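Fatty acid amide hydrolase (Candida albicans, PDB 6KVR) probably hydrolyses amides of monocarboxylic acids to the free acid and ammonia, as an enzyme of the amidase family. Local coordinates at residues F79-L84 / V101-A106; L327-R332 / K548-E553; D341-I346 / K376-D381; L415-K420 / S475-N480. All blocks are in the same frame, centred on the assembly; numbering follows the deposited sequence.

Interaction 1 of 4, residues F79-L84 / V101-A106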
loop_
_atom_site.group_PDB
_atom_site.type_symbol
_atom_site.label_atom_id
_atom_site.label_comp_id
_atom_site.label_asym_id
_atom_site.label_seq_id
_atom_site.Cartn_x
_atom_site.Cartn_y
_atom_site.Cartn_z
ATOM N N PHE A 79 -43.017 7.686 -1.834
ATOM C CA PHE A 79 -42.201 8.837 -1.447
ATOM C C PHE A 79 -41.743 8.709 -0.002
ATOM O O PHE A 79 -40.598 9.050 0.331
ATOM C CB PHE A 79 -42.973 10.144 -1.635
ATOM C CG PHE A 79 -42.914 10.696 -3.034
ATOM C CD1 PHE A 79 -41.692 11.012 -3.626
ATOM C CD2 PHE A 79 -44.082 10.911 -3.759
ATOM C CE1 PHE A 79 -41.632 11.518 -4.926
ATOM C CE2 PHE A 79 -44.031 11.413 -5.056
ATOM C CZ PHE A 79 -42.802 11.719 -5.639
ATOM N N ALA A 80 -42.628 8.226 0.870
ATOM C CA ALA A 80 -42.278 8.086 2.276
ATOM C C ALA A 80 -41.156 7.077 2.451
ATOM O O ALA A 80 -40.245 7.279 3.261
ATOM C CB ALA A 80 -43.507 7.672 3.085
ATOM N N ILE A 81 -41.197 5.991 1.681
ATOM C CA ILE A 81 -40.142 4.987 1.757
ATOM C C ILE A 81 -38.844 5.529 1.161
ATOM O O ILE A 81 -37.800 5.546 1.829
ATOM C CB ILE A 81 -40.596 3.692 1.063
ATOM C CG1 ILE A 81 -41.612 2.965 1.946
ATOM C CG2 ILE A 81 -39.393 2.789 0.752
ATOM C CD1 ILE A 81 -42.224 1.744 1.302
ATOM N N THR A 82 -38.898 6.012 -0.091
ATOM C CA THR A 82 -37.697 6.368 -0.840
ATOM C C THR A 82 -37.062 7.675 -0.387
ATOM O O THR A 82 -35.985 8.012 -0.883
ATOM C CB THR A 82 -37.978 6.443 -2.350
ATOM O OG1 THR A 82 -39.021 7.388 -2.626
ATOM C CG2 THR A 82 -38.380 5.094 -2.878
ATOM N N ASP A 83 -37.664 8.414 0.541
ATOM C CA ASP A 83 -37.017 9.598 1.095
ATOM C C ASP A 83 -36.648 9.404 2.562
ATOM O O ASP A 83 -36.605 10.357 3.342
ATOM C CB ASP A 83 -37.888 10.839 0.896
ATOM C CG ASP A 83 -37.889 11.319 -0.560
ATOM O OD1 ASP A 83 -36.867 11.095 -1.254
ATOM O OD2 ASP A 83 -38.893 11.922 -1.015
ATOM N N LEU A 84 -36.367 8.170 2.942
ATOM C CA LEU A 84 -35.725 7.871 4.211
ATOM C C LEU A 84 -34.272 7.496 3.935
ATOM O O LEU A 84 -33.972 6.886 2.906
ATOM C CB LEU A 84 -36.421 6.700 4.901
ATOM C CG LEU A 84 -37.681 6.845 5.741
ATOM C CD1 LEU A 84 -38.084 5.446 6.220
ATOM C CD2 LEU A 84 -37.522 7.841 6.882
ATOM N N VAL A 101 -39.866 -6.366 0.591
ATOM C CA VAL A 101 -40.542 -6.312 -0.700
ATOM C C VAL A 101 -41.090 -4.911 -0.967
ATOM O O VAL A 101 -40.858 -4.325 -2.032
ATOM C CB VAL A 101 -41.651 -7.372 -0.754
ATOM C CG1 VAL A 101 -42.556 -7.125 -1.959
ATOM C CG2 VAL A 101 -41.032 -8.774 -0.793
ATOM N N GLU A 102 -41.827 -4.351 -0.006
ATOM C CA GLU A 102 -42.410 -3.035 -0.218
ATOM C C GLU A 102 -41.325 -1.965 -0.374
ATOM O O GLU A 102 -41.451 -1.063 -1.211
ATOM C CB GLU A 102 -43.384 -2.740 0.925
ATOM C CG GLU A 102 -42.879 -1.877 2.045
ATOM C CD GLU A 102 -43.915 -1.721 3.155
ATOM O OE1 GLU A 102 -45.007 -1.152 2.898
ATOM O OE2 GLU A 102 -43.640 -2.196 4.278
ATOM N N VAL A 103 -40.225 -2.082 0.376
ATOM C CA VAL A 103 -39.132 -1.126 0.222
ATOM C C VAL A 103 -38.497 -1.259 -1.158
ATOM O O VAL A 103 -38.167 -0.256 -1.802
ATOM C CB VAL A 103 -38.107 -1.306 1.353
ATOM C CG1 VAL A 103 -36.776 -0.629 0.995
ATOM C CG2 VAL A 103 -38.669 -0.742 2.650
ATOM N N PHE A 104 -38.365 -2.492 -1.657
ATOM C CA PHE A 104 -37.787 -2.699 -2.981
ATOM C C PHE A 104 -38.659 -2.110 -4.084
ATOM O O PHE A 104 -38.150 -1.475 -5.017
ATOM C CB PHE A 104 -37.574 -4.186 -3.234
ATOM C CG PHE A 104 -37.089 -4.481 -4.619
ATOM C CD1 PHE A 104 -35.775 -4.218 -4.974
ATOM C CD2 PHE A 104 -37.954 -4.973 -5.575
ATOM C CE1 PHE A 104 -35.340 -4.478 -6.248
ATOM C CE2 PHE A 104 -37.525 -5.231 -6.850
ATOM C CZ PHE A 104 -36.221 -4.980 -7.196
ATOM N N LYS A 105 -39.973 -2.340 -4.015
ATOM C CA LYS A 105 -40.865 -1.924 -5.096
ATOM C C LYS A 105 -40.887 -0.408 -5.252
ATOM O O LYS A 105 -41.024 0.105 -6.372
ATOM C CB LYS A 105 -42.277 -2.450 -4.843
ATOM C CG LYS A 105 -42.369 -3.956 -4.661
ATOM C CD LYS A 105 -43.790 -4.462 -4.856
ATOM C CE LYS A 105 -43.849 -5.600 -5.852
ATOM N NZ LYS A 105 -43.746 -5.070 -7.244
ATOM N N ALA A 106 -40.770 0.328 -4.143
ATOM C CA ALA A 106 -40.712 1.782 -4.249
ATOM C C ALA A 106 -39.458 2.213 -4.995
ATOM O O ALA A 106 -39.535 2.935 -5.997
ATOM C CB ALA A 106 -40.771 2.418 -2.864
#
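The last turn of helix 76-82 meets the first turns of helix 100-118 through apolar side chains. Ile81 carries most of the contact. Its CB points toward the second helix, and its two branches part there. With chi1 at -74°, CG1 lies beside the backbone N and CG2 is anti to it. CG2 touches both Val103 and Ala106: Ile81 CG2 is 3.9 Å from Ala106 CB and 4.1 Å from Val103 CG2. The other branch runs out straight to Ile81 CD1, which touches Glu102 CG at 3.8 Å. The two chains cross there at about a right angle, so the aliphatic part of Glu102 is what is met. Thr82 adds its methyl. Thr82 CG2 sits 3.6 Å from Ala106 CB, the shortest approach of the contact.

The polar groups face other partners. Thr82 OG1 stands between the backbone N and the carbonyl carbon (chi1 57°) and is hydrogen-bonded to Glu78 O and Arg110 NH1. This leaves CG2 anti to the carbonyl carbon, where it meets Ala106. Leu89 of helix 86-94 touches both Ile81 and Val103, so three successive helices meet here.

Thr82 CA and Ala106 CA are 6.5 Å apart, consistent with the small side chain of Ala106. Between these segments the contact is apolar and largely buried, so it probably rests on van der Waals packing and exclusion of water. The charge of Asp83, just past the helix end, is met by Arg110 and Arg301.

Interaction 2 of 4, residues L327-R332 / K548-E553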
loop_
_atom_site.group_PDB
_atom_site.type_symbol
_atom_site.label_atom_id
_atom_site.label_comp_id
_atom_site.label_asym_id
_atom_site.label_seq_id
_atom_site.Cartn_x
_atom_site.Cartn_y
_atom_site.Cartn_z
ATOM N N LEU A 327 -6.695 -3.783 3.532
ATOM C CA LEU A 327 -6.065 -3.628 4.831
ATOM C C LEU A 327 -7.029 -4.013 5.952
ATOM O O LEU A 327 -8.205 -3.635 5.922
ATOM C CB LEU A 327 -5.602 -2.186 5.041
ATOM C CG LEU A 327 -4.532 -1.584 4.123
ATOM C CD1 LEU A 327 -4.235 -0.140 4.542
ATOM C CD2 LEU A 327 -3.263 -2.426 4.132
ATOM N N PRO A 328 -6.560 -4.759 6.960
ATOM C CA PRO A 328 -7.385 -4.994 8.156
ATOM C C PRO A 328 -7.225 -3.861 9.166
ATOM O O PRO A 328 -6.697 -4.039 10.262
ATOM C CB PRO A 328 -6.848 -6.332 8.673
ATOM C CG PRO A 328 -5.440 -6.352 8.242
ATOM C CD PRO A 328 -5.357 -5.606 6.939
HETATM N N MSE A 329 -7.652 -2.669 8.773
HETATM C CA MSE A 329 -7.638 -1.553 9.691
HETATM C C MSE A 329 -9.087 -1.183 9.993
HETATM O O MSE A 329 -9.859 -0.813 9.099
HETATM C CB MSE A 329 -6.788 -0.414 9.128
HETATM C CG MSE A 329 -7.383 0.584 8.166
HETATM SE SE MSE A 329 -6.512 2.311 8.531
HETATM C CE MSE A 329 -4.614 1.767 8.389
ATOM N N PRO A 330 -9.461 -1.376 11.254
ATOM C CA PRO A 330 -10.868 -1.236 11.650
ATOM C C PRO A 330 -11.407 0.144 11.326
ATOM O O PRO A 330 -10.686 1.142 11.377
ATOM C CB PRO A 330 -10.833 -1.463 13.167
ATOM C CG PRO A 330 -9.552 -2.259 13.404
ATOM C CD PRO A 330 -8.585 -1.785 12.365
ATOM N N TRP A 331 -12.698 0.192 10.993
ATOM C CA TRP A 331 -13.407 1.460 10.872
ATOM C C TRP A 331 -13.688 1.963 12.286
ATOM O O TRP A 331 -14.515 1.388 13.004
ATOM C CB TRP A 331 -14.691 1.275 10.064
ATOM C CG TRP A 331 -15.468 2.540 9.873
ATOM C CD1 TRP A 331 -16.549 2.954 10.600
ATOM C CD2 TRP A 331 -15.219 3.569 8.897
ATOM N NE1 TRP A 331 -16.989 4.170 10.135
ATOM C CE2 TRP A 331 -16.189 4.572 9.095
ATOM C CE3 TRP A 331 -14.264 3.744 7.887
ATOM C CZ2 TRP A 331 -16.239 5.731 8.313
ATOM C CZ3 TRP A 331 -14.310 4.898 7.112
ATOM C CH2 TRP A 331 -15.294 5.876 7.330
ATOM N N ARG A 332 -12.984 3.020 12.694
ATOM C CA ARG A 332 -13.046 3.507 14.065
ATOM C C ARG A 332 -14.347 4.261 14.346
ATOM O O ARG A 332 -14.966 4.850 13.456
ATOM C CB ARG A 332 -11.854 4.415 14.365
ATOM C CG ARG A 332 -10.547 3.651 14.604
ATOM C CD ARG A 332 -9.358 4.582 14.580
ATOM N NE ARG A 332 -9.226 5.277 13.304
ATOM C CZ ARG A 332 -9.507 6.561 13.124
ATOM N NH1 ARG A 332 -10.010 7.299 14.098
ATOM N NH2 ARG A 332 -9.276 7.116 11.934
ATOM N N LYS A 548 -6.448 13.836 6.105
ATOM C CA LYS A 548 -5.185 13.117 6.042
ATOM C C LYS A 548 -5.426 11.634 5.740
ATOM O O LYS A 548 -6.508 11.088 5.976
ATOM C CB LYS A 548 -4.404 13.272 7.352
ATOM C CG LYS A 548 -3.677 14.609 7.502
ATOM C CD LYS A 548 -3.376 14.930 8.965
ATOM C CE LYS A 548 -4.473 14.385 9.870
ATOM N NZ LYS A 548 -4.363 14.890 11.271
ATOM N N ARG A 549 -4.383 10.980 5.221
ATOM C CA ARG A 549 -4.508 9.602 4.748
ATOM C C ARG A 549 -4.931 8.666 5.871
ATOM O O ARG A 549 -4.347 8.682 6.961
ATOM C CB ARG A 549 -3.175 9.127 4.153
ATOM C CG ARG A 549 -2.786 9.825 2.872
ATOM C CD ARG A 549 -1.581 9.143 2.244
ATOM N NE ARG A 549 -1.961 7.965 1.476
ATOM C CZ ARG A 549 -1.227 6.861 1.398
ATOM N NH1 ARG A 549 -0.073 6.749 2.041
ATOM N NH2 ARG A 549 -1.654 5.848 0.647
ATOM N N TYR A 550 -5.944 7.848 5.588
ATOM C CA TYR A 550 -6.519 6.843 6.486
ATOM C C TYR A 550 -7.300 7.451 7.641
ATOM O O TYR A 550 -7.643 6.747 8.593
ATOM C CB TYR A 550 -5.453 5.863 6.995
ATOM C CG TYR A 550 -4.942 5.063 5.833
ATOM C CD1 TYR A 550 -5.719 4.049 5.277
ATOM C CD2 TYR A 550 -3.730 5.376 5.228
ATOM C CE1 TYR A 550 -5.283 3.337 4.182
ATOM C CE2 TYR A 550 -3.283 4.672 4.125
ATOM C CZ TYR A 550 -4.062 3.658 3.606
ATOM O OH TYR A 550 -3.615 2.968 2.502
ATOM N N PHE A 551 -7.617 8.739 7.563
ATOM C CA PHE A 551 -8.525 9.374 8.518
ATOM C C PHE A 551 -9.911 9.578 7.915
ATOM O O PHE A 551 -10.566 10.593 8.170
ATOM C CB PHE A 551 -7.933 10.692 9.008
ATOM C CG PHE A 551 -6.780 10.519 9.978
ATOM C CD1 PHE A 551 -5.536 10.071 9.530
ATOM C CD2 PHE A 551 -6.939 10.792 11.337
ATOM C CE1 PHE A 551 -4.466 9.908 10.418
ATOM C CE2 PHE A 551 -5.866 10.637 12.230
ATOM C CZ PHE A 551 -4.629 10.192 11.769
ATOM N N ASP A 552 -10.354 8.616 7.089
ATOM C CA ASP A 552 -11.682 8.650 6.469
ATOM C C ASP A 552 -12.795 8.873 7.488
ATOM O O ASP A 552 -13.799 9.538 7.194
ATOM C CB ASP A 552 -11.955 7.333 5.730
ATOM C CG ASP A 552 -10.796 6.887 4.855
ATOM O OD1 ASP A 552 -9.669 6.670 5.356
ATOM O OD2 ASP A 552 -11.033 6.734 3.652
ATOM N N GLU A 553 -12.662 8.261 8.664
ATOM C CA GLU A 553 -13.714 8.342 9.671
ATOM C C GLU A 553 -13.941 9.785 10.097
ATOM O O GLU A 553 -15.082 10.251 10.163
ATOM C CB GLU A 553 -13.350 7.461 10.873
ATOM C CG GLU A 553 -13.313 5.962 10.536
ATOM C CD GLU A 553 -11.897 5.455 10.196
ATOM O OE1 GLU A 553 -11.085 6.214 9.606
ATOM O OE2 GLU A 553 -11.591 4.288 10.535
HETATM O O HOH W 1 -8.544 4.702 10.175
#
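A type II beta turn, Lys548 to Phe551, leads into helix 552-565, and the extended loop 327-332 packs against both. Glu553 CG lies over one face of the Trp331 indole, 3.3 Å from the centroid of the six-membered ring and 7° off its normal, a CH-pi contact. The bend at chi2 of Glu553 then turns the carboxylate toward Arg332. Arg332 NH2 forms a salt bridge with Glu553 OE1 at 3.1 Å. Glu553 CD lies over one guanidinium face, the two planes 50° apart. Arg276 pairs with Glu553 OE2 as well, so two arginines probably keep this buried acid ionised. Farther along, selenomethionine Met329 crosses Tyr550 at about a right angle in a Met-aromatic contact, its SE oblique to the ring at 4.8 Å from the centroid. Leu327 CD1 touches Tyr550 CE1 at 3.6 Å. Leu327, Met329 and Tyr550 also pack on the second subunit, so this end lies at the interface with it. Arg332 N donates to the anti lone pair of Glu553 OE2 at 2.9 Å, nearly straight at 167°.

Interaction 3 of 4, residues D341-I346 / K376-D381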
loop_
_atom_site.group_PDB
_atom_site.type_symbol
_atom_site.label_atom_id
_atom_site.label_comp_id
_atom_site.label_asym_id
_atom_site.label_seq_id
_atom_site.Cartn_x
_atom_site.Cartn_y
_atom_site.Cartn_z
ATOM N N ASP A 341 -14.425 23.465 16.670
ATOM C CA ASP A 341 -13.215 22.697 16.926
ATOM C C ASP A 341 -12.366 22.458 15.676
ATOM O O ASP A 341 -11.255 21.931 15.804
ATOM C CB ASP A 341 -13.579 21.344 17.553
ATOM C CG ASP A 341 -14.112 21.477 18.982
ATOM O OD1 ASP A 341 -15.031 20.707 19.355
ATOM O OD2 ASP A 341 -13.619 22.353 19.732
ATOM N N LEU A 342 -12.841 22.849 14.484
ATOM C CA LEU A 342 -12.213 22.480 13.218
ATOM C C LEU A 342 -11.301 23.582 12.693
ATOM O O LEU A 342 -11.620 24.771 12.792
ATOM C CB LEU A 342 -13.271 22.161 12.153
ATOM C CG LEU A 342 -14.312 21.076 12.446
ATOM C CD1 LEU A 342 -15.546 21.252 11.591
ATOM C CD2 LEU A 342 -13.740 19.694 12.239
ATOM N N THR A 343 -10.173 23.178 12.110
ATOM C CA THR A 343 -9.327 24.062 11.313
ATOM C C THR A 343 -9.420 23.614 9.856
ATOM O O THR A 343 -9.143 22.452 9.543
ATOM C CB THR A 343 -7.883 24.038 11.808
ATOM O OG1 THR A 343 -7.849 24.435 13.185
ATOM C CG2 THR A 343 -7.008 24.987 10.989
ATOM N N VAL A 344 -9.836 24.515 8.971
ATOM C CA VAL A 344 -10.111 24.169 7.580
ATOM C C VAL A 344 -9.274 25.066 6.668
ATOM O O VAL A 344 -9.396 26.294 6.717
ATOM C CB VAL A 344 -11.608 24.295 7.242
ATOM C CG1 VAL A 344 -11.868 23.755 5.844
ATOM C CG2 VAL A 344 -12.459 23.547 8.249
ATOM N N ALA A 345 -8.434 24.455 5.837
ATOM C CA ALA A 345 -7.733 25.171 4.783
ATOM C C ALA A 345 -8.596 25.210 3.526
ATOM O O ALA A 345 -9.225 24.212 3.155
ATOM C CB ALA A 345 -6.382 24.512 4.495
ATOM N N ILE A 346 -8.645 26.373 2.882
ATOM C CA ILE A 346 -9.551 26.617 1.765
ATOM C C ILE A 346 -8.731 26.762 0.497
ATOM O O ILE A 346 -7.774 27.543 0.456
ATOM C CB ILE A 346 -10.415 27.873 1.990
ATOM C CG1 ILE A 346 -11.006 27.869 3.403
ATOM C CG2 ILE A 346 -11.537 27.953 0.937
ATOM C CD1 ILE A 346 -11.980 26.727 3.655
ATOM N N LYS A 376 -11.624 27.899 12.664
ATOM C CA LYS A 376 -10.405 28.524 12.170
ATOM C C LYS A 376 -10.225 28.151 10.702
ATOM O O LYS A 376 -10.087 26.968 10.366
ATOM C CB LYS A 376 -9.203 28.078 13.004
ATOM C CG LYS A 376 -7.872 28.749 12.653
ATOM C CD LYS A 376 -6.719 27.985 13.314
ATOM C CE LYS A 376 -5.451 28.822 13.513
ATOM N NZ LYS A 376 -4.787 29.244 12.245
ATOM N N ILE A 377 -10.251 29.145 9.818
ATOM C CA ILE A 377 -10.040 28.910 8.396
ATOM C C ILE A 377 -8.684 29.486 8.009
ATOM O O ILE A 377 -8.258 30.526 8.528
ATOM C CB ILE A 377 -11.160 29.490 7.503
ATOM C CG1 ILE A 377 -11.054 30.999 7.418
ATOM C CG2 ILE A 377 -12.557 29.063 7.981
ATOM C CD1 ILE A 377 -11.323 31.510 6.025
ATOM N N ILE A 378 -7.993 28.778 7.125
ATOM C CA ILE A 378 -6.709 29.192 6.575
ATOM C C ILE A 378 -6.900 29.324 5.073
ATOM O O ILE A 378 -7.410 28.395 4.435
ATOM C CB ILE A 378 -5.602 28.168 6.897
ATOM C CG1 ILE A 378 -5.369 28.063 8.402
ATOM C CG2 ILE A 378 -4.318 28.496 6.157
ATOM C CD1 ILE A 378 -4.396 26.964 8.781
ATOM N N GLU A 379 -6.527 30.477 4.512
ATOM C CA GLU A 379 -6.565 30.661 3.065
ATOM C C GLU A 379 -5.299 30.044 2.483
ATOM O O GLU A 379 -4.183 30.414 2.865
ATOM C CB GLU A 379 -6.702 32.135 2.682
ATOM C CG GLU A 379 -8.040 32.779 3.078
ATOM C CD GLU A 379 -9.265 32.276 2.280
ATOM O OE1 GLU A 379 -9.134 31.921 1.088
ATOM O OE2 GLU A 379 -10.380 32.258 2.851
ATOM N N PHE A 380 -5.476 29.079 1.586
ATOM C CA PHE A 380 -4.443 28.108 1.239
ATOM C C PHE A 380 -4.169 28.172 -0.258
ATOM O O PHE A 380 -5.072 27.935 -1.069
ATOM C CB PHE A 380 -4.898 26.706 1.649
ATOM C CG PHE A 380 -3.913 25.618 1.352
ATOM C CD1 PHE A 380 -2.554 25.811 1.548
ATOM C CD2 PHE A 380 -4.360 24.375 0.921
ATOM C CE1 PHE A 380 -1.657 24.785 1.292
ATOM C CE2 PHE A 380 -3.475 23.348 0.667
ATOM C CZ PHE A 380 -2.123 23.551 0.847
ATOM N N ASP A 381 -2.926 28.493 -0.619
ATOM C CA ASP A 381 -2.483 28.509 -2.006
ATOM C C ASP A 381 -1.728 27.203 -2.265
ATOM O O ASP A 381 -0.535 27.109 -1.945
ATOM C CB ASP A 381 -1.590 29.728 -2.267
ATOM C CG ASP A 381 -1.303 29.953 -3.739
ATOM O OD1 ASP A 381 -1.577 29.050 -4.567
ATOM O OD2 ASP A 381 -0.804 31.050 -4.071
#
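Strands 343-346 and 376-379 run parallel, their axes 4.6 Å apart at closest and their directions 23° apart, with Thr343 paired to Lys376 and Ile346 to Glu379. The ladder starts with a weak bond from Lys376 N to Leu342 O. Val344 N then gives to Lys376 O, and Ile346 N to Ile378 O, each at 2.8 Å and nearly along the C=O axis. Ile378 N instead reaches Val344 O from above the carbonyl plane. Phe380 N closes the row on Ile346 O at 3.0 Å.

Side chains alternate between the faces. On one, Thr343 and Lys376 lie side by side and point the same way, with Thr343 OG1 3.7 Å from Lys376 CD. Thr343 CG2 meets Ile378 CD1 at 4.0 Å. Ala345 CB rests against Phe380 CB at 3.9 Å, and the Phe380 ring stacks on Phe454. On the other face, Ile346 CG1 approaches Ile377 CB at 4.4 Å. Both isoleucines touch Val367 of helix 357-372, the helix of this beta-alpha-beta crossover. Glu379 forms a salt bridge with Arg348.

Strand 376-379 is the outermost of the sheet within the chain, and strand 343-346 bonds on its far side to strand 462-466. The bonds satisfy the facing backbone groups of the two strands, the first of them weakly, while Ile346 and Ile377 pack against the crossover helix.

Interaction 4 of 4, residues L415-K420 / S475-N480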
loop_
_atom_site.group_PDB
_atom_site.type_symbol
_atom_site.label_atom_id
_atom_site.label_comp_id
_atom_site.label_asym_id
_atom_site.label_seq_id
_atom_site.Cartn_x
_atom_site.Cartn_y
_atom_site.Cartn_z
ATOM N N LEU A 415 -14.098 5.433 -31.618
ATOM C CA LEU A 415 -13.611 6.194 -30.474
ATOM C C LEU A 415 -14.526 7.377 -30.166
ATOM O O LEU A 415 -14.887 8.153 -31.055
ATOM C CB LEU A 415 -12.195 6.681 -30.750
ATOM C CG LEU A 415 -11.161 5.549 -30.815
ATOM C CD1 LEU A 415 -9.777 6.115 -31.034
ATOM C CD2 LEU A 415 -11.190 4.714 -29.547
ATOM N N THR A 416 -14.906 7.500 -28.901
ATOM C CA THR A 416 -15.647 8.655 -28.406
ATOM C C THR A 416 -14.738 9.893 -28.330
ATOM O O THR A 416 -13.506 9.794 -28.278
ATOM C CB THR A 416 -16.240 8.272 -27.046
ATOM O OG1 THR A 416 -17.442 7.501 -27.254
ATOM C CG2 THR A 416 -16.467 9.450 -26.135
ATOM N N LYS A 417 -15.359 11.074 -28.348
ATOM C CA LYS A 417 -14.600 12.324 -28.300
ATOM C C LYS A 417 -13.730 12.414 -27.043
ATOM O O LYS A 417 -12.534 12.727 -27.117
ATOM C CB LYS A 417 -15.554 13.522 -28.370
ATOM C CG LYS A 417 -14.845 14.863 -28.211
ATOM C CD LYS A 417 -15.812 16.026 -28.105
ATOM C CE LYS A 417 -15.119 17.216 -27.455
ATOM N NZ LYS A 417 -16.091 18.267 -27.088
ATOM N N LEU A 418 -14.316 12.176 -25.874
ATOM C CA LEU A 418 -13.498 12.289 -24.668
ATOM C C LEU A 418 -12.557 11.107 -24.496
ATOM O O LEU A 418 -11.673 11.171 -23.638
ATOM C CB LEU A 418 -14.380 12.467 -23.421
ATOM C CG LEU A 418 -15.044 13.856 -23.369
ATOM C CD1 LEU A 418 -15.792 14.114 -22.059
ATOM C CD2 LEU A 418 -14.017 14.983 -23.657
ATOM N N THR A 419 -12.707 10.054 -25.303
ATOM C CA THR A 419 -11.752 8.949 -25.292
ATOM C C THR A 419 -10.470 9.360 -26.001
ATOM O O THR A 419 -9.369 9.144 -25.482
ATOM C CB THR A 419 -12.368 7.710 -25.951
ATOM O OG1 THR A 419 -13.234 7.057 -25.021
ATOM C CG2 THR A 419 -11.311 6.725 -26.401
ATOM N N LYS A 420 -10.607 9.964 -27.186
ATOM C CA LYS A 420 -9.478 10.614 -27.844
ATOM C C LYS A 420 -8.781 11.586 -26.894
ATOM O O LYS A 420 -7.550 11.668 -26.858
ATOM C CB LYS A 420 -9.968 11.348 -29.094
ATOM C CG LYS A 420 -10.650 10.446 -30.134
ATOM C CD LYS A 420 -11.146 11.266 -31.340
ATOM C CE LYS A 420 -11.562 10.380 -32.506
ATOM N NZ LYS A 420 -12.160 11.167 -33.637
ATOM N N SER A 475 -22.552 17.634 -22.030
ATOM C CA SER A 475 -22.063 16.323 -22.439
ATOM C C SER A 475 -20.866 16.453 -23.372
ATOM O O SER A 475 -20.835 17.307 -24.263
ATOM C CB SER A 475 -23.185 15.522 -23.104
ATOM O OG SER A 475 -24.239 15.324 -22.164
ATOM N N GLU A 476 -19.848 15.626 -23.113
ATOM C CA GLU A 476 -18.649 15.517 -23.943
ATOM C C GLU A 476 -17.835 16.812 -23.959
ATOM O O GLU A 476 -17.033 17.036 -24.874
ATOM C CB GLU A 476 -19.003 15.085 -25.372
ATOM C CG GLU A 476 -19.896 13.835 -25.468
ATOM C CD GLU A 476 -19.870 13.178 -26.859
ATOM O OE1 GLU A 476 -18.948 12.373 -27.174
ATOM O OE2 GLU A 476 -20.788 13.487 -27.652
ATOM N N GLU A 477 -17.992 17.655 -22.937
ATOM C CA GLU A 477 -17.321 18.956 -22.878
ATOM C C GLU A 477 -16.722 19.194 -21.493
ATOM O O GLU A 477 -16.886 20.259 -20.892
ATOM C CB GLU A 477 -18.292 20.080 -23.270
ATOM C CG GLU A 477 -18.517 20.176 -24.784
ATOM C CD GLU A 477 -19.316 21.403 -25.202
ATOM O OE1 GLU A 477 -18.748 22.518 -25.217
ATOM O OE2 GLU A 477 -20.504 21.234 -25.562
ATOM N N VAL A 478 -16.019 18.196 -20.961
ATOM C CA VAL A 478 -15.310 18.360 -19.699
ATOM C C VAL A 478 -13.907 17.782 -19.864
ATOM O O VAL A 478 -13.747 16.590 -20.154
ATOM C CB VAL A 478 -16.064 17.726 -18.513
ATOM C CG1 VAL A 478 -16.540 16.301 -18.826
ATOM C CG2 VAL A 478 -15.228 17.774 -17.254
ATOM N N TYR A 479 -12.897 18.637 -19.682
ATOM C CA TYR A 479 -11.520 18.392 -20.080
ATOM C C TYR A 479 -10.520 18.435 -18.935
ATOM O O TYR A 479 -9.517 17.716 -18.981
ATOM C CB TYR A 479 -11.092 19.429 -21.123
ATOM C CG TYR A 479 -12.078 19.594 -22.266
ATOM C CD1 TYR A 479 -12.068 18.718 -23.351
ATOM C CD2 TYR A 479 -13.009 20.616 -22.259
ATOM C CE1 TYR A 479 -12.966 18.854 -24.393
ATOM C CE2 TYR A 479 -13.916 20.770 -23.294
ATOM C CZ TYR A 479 -13.886 19.889 -24.356
ATOM O OH TYR A 479 -14.782 20.044 -25.374
ATOM N N ASN A 480 -10.749 19.264 -17.920
ATOM C CA ASN A 480 -9.801 19.461 -16.833
ATOM C C ASN A 480 -10.243 18.700 -15.588
ATOM O O ASN A 480 -11.297 19.003 -15.010
ATOM C CB ASN A 480 -9.662 20.944 -16.504
ATOM C CG ASN A 480 -8.937 21.166 -15.212
ATOM O OD1 ASN A 480 -7.863 20.613 -14.998
ATOM N ND2 ASN A 480 -9.533 21.938 -14.323
HETATM O O HOH W 2 -18.065 11.598 -29.539
#
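The Tyr479 ring receives Lys417 NZ at its edge, near the ring plane, on the side of the hydroxyl. Lys417 NZ is 2.8 Å from Tyr479 OH and donates to it, the two side chains crossing at about a right angle. Leu418 CD2 comes to the same ring obliquely, 4.1 Å from Tyr479 CE1. Leu523 and Leu526 of helix 522-529 also pack on Tyr479.

Lys417 is stretched out almost fully, with CG anti to the backbone N (chi1 175°). This carries its ammonium across to the loop. There Lys417 NZ also donates to Glu476 O at 2.7 Å, in the plane of that carbonyl. Two bonds thus grip the ammonium group. The carboxylate of Glu477 lies farther off, with Glu477 OE1 5.4 Å from Lys417 NZ, and may add a favourable field.

These residues join the first turn of helix 417-423 to the loop that leads from strand 462-466 to helix 482-490, in the amidase fold. Two predicted substrate-site residues are near: the side chain of Leu418 from that of Ser233, and the side chain of Val478 from Gly256, are each about 10 Å away.

Leu418 presses its CD1 on the loop backbone, 3.7 Å from Glu476 CA, and on Val478 CG1 at 4.0 Å. At the helix start, a water accepts from Lys417 N, and the same water O donates to Glu476 OE1 at 2.6 Å.

From the N terminus, interaction 1 comes first. It closes a short loop of 16 residues, mostly helical, and ties helix 76-82 to helix 100-118. Interaction 2 opens at 327-332 and closes only at 548-553, joining the loop after helix 303-317 to the start of the last helix. Interactions 3 and 4 both nest inside that long loop, one after the other, and none of the contacts cross. Interaction 3 pairs the two strands of a beta-alpha-beta unit at one border of the sheet. Interaction 4 links helix 417-423 to the loop before helix 482-490. The four sites do not touch; interactions 2 and 3 come nearest, about 9 Å between nearest atoms.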